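Local atomic coordinates of glycoside hydrolase 15-related protein (Kribbella flavida, PDB entry 5Z3E), a protein that hydrolyses the alpha-1,6-glucosidic linkage of isomaltose from the non-reducing end, releasing beta-D-glucose and D-glucose during intracellular breakdown of a cyclic tetrasaccharide. Residues D195-H200 against A263-L268. The protein carries 1 engineered substitution. Sequence-based numbering, arbitrary orientation. Where two conformers were deposited one is given.
Sequences DWWEEH and AVDGSL
Trp197 points its indole N-H into the fork of the Asp265 carboxylate. The bond is bifurcated: Trp197 NE1 lies 3.0 Å from Asp265 OD2 and 3.1 Å from Asp265 OD1. Each oxygen offers its syn lone pair. The branch to OD1 is the straighter one, at 157° against 138°. Ring and carboxylate are nearly coplanar, with the acid at the indole edge. Asp265 reaches this edge because its CG stands anti to the backbone N (chi1 -174°). Beside this polar pair, Ser267 packs its CB over one face of Trp196. Ser267 CB lies 3.6 Å from the centroid of the Trp196 six-membered ring, a CH-pi contact. Ser267 CB also meets Trp197 CZ2 obliquely, at 4.1 Å.

Asp265 OD1 also accepts from Ser267 N at 2.9 Å, which makes an Asx turn, and from Ser267 OG at 2.7 Å. Three donors thus hold this one buried oxygen and fix the rotation of the carboxylate. OD2 forms a salt bridge with Lys257. Ser267 OG bonds further to Ser207 OG, and the Trp197 ring meets that of Phe305. With an alanine in place of Asp265, the Trp197 N-H would probably lose its acceptor and Lys257 a counter-charge.

The two tryptophans occupy the middle of a type I turn from Asp195, the predicted proton acceptor, to Glu198, the inferred proton donor. Asp195 OD1 takes a hydrogen bond from Glu199 N at 2.9 Å, above its carboxylate plane, and a weak one from Trp197 N. The contact therefore ties the active-site loop of this family 15 glycosidase to the loop preceding helix 283-296. Asp265 is consistent with a second-shell role: its negative charge, partly balanced by Lys257, is likely to polarise the indole N-H and strengthen its hold on the turn.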
ATOM      1  N   ASP A 195       4.652 -10.733  -4.218  1.00  8.20           N
ATOM      2  CA  ASP A 195       3.526 -10.044  -3.618  1.00  8.18           C
ATOM      3  C   ASP A 195       3.996  -8.926  -2.686  1.00  9.07           C
ATOM      4  O   ASP A 195       5.202  -8.702  -2.523  1.00 10.42           O
ATOM      5  CB  ASP A 195       2.582 -11.035  -2.957  1.00  8.60           C
ATOM      6  CG  ASP A 195       3.154 -11.797  -1.782  1.00  8.96           C
ATOM      7  OD1 ASP A 195       4.171 -11.378  -1.226  1.00  9.34           O
ATOM      8  OD2 ASP A 195       2.496 -12.812  -1.428  1.00 10.64           O
ATOM      9  N   TRP A 196       3.050  -8.222  -2.063  1.00  8.79           N
ATOM     10  CA  TRP A 196       3.414  -7.144  -1.151  1.00  9.46           C
ATOM     11  C   TRP A 196       4.351  -7.639  -0.073  1.00  9.84           C
ATOM     12  O   TRP A 196       5.123  -6.863   0.477  1.00 13.79           O
ATOM     13  CB  TRP A 196       2.222  -6.543  -0.422  1.00 10.12           C
ATOM     14  CG  TRP A 196       1.189  -5.779  -1.202  1.00  9.26           C
ATOM     15  CD1 TRP A 196       1.015  -5.641  -2.582  1.00 10.02           C
ATOM     16  CD2 TRP A 196       0.101  -5.077  -0.601  1.00  9.28           C
ATOM     17  NE1 TRP A 196      -0.108  -4.876  -2.819  1.00 10.70           N
ATOM     18  CE2 TRP A 196      -0.706  -4.539  -1.640  1.00 10.14           C
ATOM     19  CE3 TRP A 196      -0.264  -4.837   0.715  1.00 10.03           C
ATOM     20  CZ2 TRP A 196      -1.850  -3.780  -1.378  1.00 11.35           C
ATOM     21  CZ3 TRP A 196      -1.392  -4.060   0.967  1.00 10.77           C
ATOM     22  CH2 TRP A 196      -2.173  -3.567  -0.067  1.00 12.01           C
ATOM     23  N   TRP A 197       4.250  -8.921   0.274  1.00  9.12           N
ATOM     24  CA  TRP A 197       4.966  -9.558   1.352  1.00  9.75           C
ATOM     25  C   TRP A 197       6.273 -10.201   0.909  1.00 10.18           C
ATOM     26  O   TRP A 197       6.927 -10.891   1.684  1.00 11.40           O
ATOM     27  CB  TRP A 197       4.065 -10.586   2.032  1.00 10.24           C
ATOM     28  CG  TRP A 197       2.654 -10.129   2.236  1.00 10.16           C
ATOM     29  CD1 TRP A 197       1.534 -10.837   1.876  1.00 10.98           C
ATOM     30  CD2 TRP A 197       2.174  -8.913   2.833  1.00  9.96           C
ATOM     31  NE1 TRP A 197       0.413 -10.146   2.221  1.00 11.62           N
ATOM     32  CE2 TRP A 197       0.774  -8.967   2.810  1.00 11.17           C
ATOM     33  CE3 TRP A 197       2.793  -7.771   3.372  1.00 10.45           C
ATOM     34  CZ2 TRP A 197      -0.011  -7.952   3.346  1.00 12.87           C
ATOM     35  CZ3 TRP A 197       1.997  -6.768   3.896  1.00 12.41           C
ATOM     36  CH2 TRP A 197       0.617  -6.869   3.879  1.00 13.64           C
ATOM     37  N   GLU A 198       6.688  -9.966  -0.328  0.53 10.22           N
ATOM     38  CA  GLU A 198       7.942 -10.526  -0.869  0.53 10.95           C
ATOM     39  C   GLU A 198       7.939 -12.008  -1.012  0.53 10.76           C
ATOM     40  O   GLU A 198       8.965 -12.668  -0.817  0.53 12.90           O
ATOM     41  CB  GLU A 198       9.176 -10.059  -0.125  0.53 12.04           C
ATOM     42  CG  GLU A 198       9.289  -8.660  -0.174  0.53 10.70           C
ATOM     43  CD  GLU A 198      10.552  -8.127   0.439  0.53 12.71           C
ATOM     44  OE1 GLU A 198      11.431  -8.918   0.882  0.53 16.57           O
ATOM     45  OE2 GLU A 198      10.678  -6.883   0.417  0.53 13.50           O
ATOM     46  N   GLU A 199       6.816 -12.543  -1.427  1.00 10.23           N
ATOM     47  CA  GLU A 199       6.658 -13.977  -1.623  0.50 10.71           C
ATOM     48  C   GLU A 199       6.147 -14.295  -3.036  1.00  9.08           C
ATOM     49  O   GLU A 199       5.447 -13.491  -3.663  1.00  9.27           O
ATOM     50  CB  GLU A 199       5.690 -14.577  -0.609  0.50 12.04           C
ATOM     51  CG  GLU A 199       6.110 -14.367   0.856  0.50 14.61           C
ATOM     52  CD  GLU A 199       7.062 -15.425   1.384  0.50 26.84           C
ATOM     53  OE1 GLU A 199       7.733 -15.183   2.410  0.50 99.62           O
ATOM     54  OE2 GLU A 199       7.124 -16.492   0.808  0.50 24.83           O
ATOM     55  N   HIS A 200       6.484 -15.498  -3.519  1.00  9.04           N
ATOM     56  CA  HIS A 200       5.832 -16.103  -4.681  1.00  8.88           C
ATOM     57  C   HIS A 200       5.991 -15.302  -5.978  1.00  7.83           C
ATOM     58  O   HIS A 200       5.001 -14.905  -6.601  1.00  8.19           O
ATOM     59  CB  HIS A 200       4.366 -16.416  -4.405  1.00 10.66           C
ATOM     60  CG  HIS A 200       4.152 -17.267  -3.211  1.00 14.62           C
ATOM     61  ND1 HIS A 200       4.426 -18.573  -3.175  1.00 19.17           N
ATOM     62  CD2 HIS A 200       3.712 -16.946  -1.956  1.00 20.84           C
ATOM     63  CE1 HIS A 200       4.194 -19.096  -1.948  1.00 18.20           C
ATOM     64  NE2 HIS A 200       3.730 -18.079  -1.225  1.00 23.96           N
ATOM     65  N   ALA A 263      -7.416 -19.221  -1.732  1.00  9.35           N
ATOM     66  CA  ALA A 263      -7.341 -18.564  -0.423  1.00 10.40           C
ATOM     67  C   ALA A 263      -7.378 -17.060  -0.546  1.00  8.62           C
ATOM     68  O   ALA A 263      -7.124 -16.504  -1.607  1.00  9.13           O
ATOM     69  CB  ALA A 263      -6.113 -18.989   0.296  1.00 16.07           C
ATOM     70  N   VAL A 264      -7.654 -16.410   0.578  1.00  8.83           N
ATOM     71  CA  VAL A 264      -7.585 -14.959   0.664  1.00  8.59           C
ATOM     72  C   VAL A 264      -6.280 -14.496   1.290  1.00  8.44           C
ATOM     73  O   VAL A 264      -5.518 -15.249   1.867  1.00  9.92           O
ATOM     74  CB  VAL A 264      -8.811 -14.350   1.381  1.00  9.80           C
ATOM     75  CG1 VAL A 264     -10.071 -14.614   0.596  1.00 11.60           C
ATOM     76  CG2 VAL A 264      -8.949 -14.790   2.833  1.00 10.75           C
ATOM     77  N   ASP A 265      -6.022 -13.201   1.153  1.00  8.83           N
ATOM     78  CA  ASP A 265      -4.897 -12.487   1.755  1.00  8.96           C
ATOM     79  C   ASP A 265      -5.487 -11.233   2.385  1.00  8.64           C
ATOM     80  O   ASP A 265      -6.439 -10.650   1.855  1.00  9.10           O
ATOM     81  CB  ASP A 265      -3.844 -12.148   0.691  1.00  9.59           C
ATOM     82  CG  ASP A 265      -2.574 -11.533   1.242  1.00  8.98           C
ATOM     83  OD1 ASP A 265      -2.582 -10.297   1.505  1.00  9.31           O
ATOM     84  OD2 ASP A 265      -1.574 -12.257   1.412  1.00 10.30           O
ATOM     85  N   GLY A 266      -4.909 -10.783   3.497  1.00  8.96           N
ATOM     86  CA  GLY A 266      -5.418  -9.625   4.178  1.00  9.72           C
ATOM     87  C   GLY A 266      -5.293  -8.317   3.403  1.00  9.13           C
ATOM     88  O   GLY A 266      -5.950  -7.341   3.732  1.00  9.89           O
ATOM     89  N   SER A 267      -4.456  -8.291   2.363  1.00  8.48           N
ATOM     90  CA  SER A 267      -4.354  -7.120   1.500  1.00  8.68           C
ATOM     91  C   SER A 267      -5.535  -6.957   0.554  1.00  8.26           C
ATOM     92  O   SER A 267      -5.709  -5.887  -0.033  1.00  8.80           O
ATOM     93  CB  SER A 267      -3.061  -7.170   0.692  1.00  8.69           C
ATOM     94  OG  SER A 267      -3.049  -8.253  -0.219  1.00  8.73           O
ATOM     95  N   LEU A 268      -6.329  -8.002   0.367  1.00  8.04           N
ATOM     96  CA  LEU A 268      -7.346  -7.962  -0.676  1.00  8.28           C
ATOM     97  C   LEU A 268      -8.385  -6.841  -0.566  1.00  8.40           C
ATOM     98  O   LEU A 268      -8.843  -6.359  -1.606  1.00  8.87           O
ATOM     99  CB  LEU A 268      -8.056  -9.306  -0.820  1.00  8.26           C
ATOM    100  CG  LEU A 268      -7.200 -10.418  -1.420  1.00  8.12           C
ATOM    101  CD1 LEU A 268      -7.985 -11.708  -1.413  1.00  8.44           C
ATOM    102  CD2 LEU A 268      -6.770 -10.067  -2.846  1.00  8.91           C
TER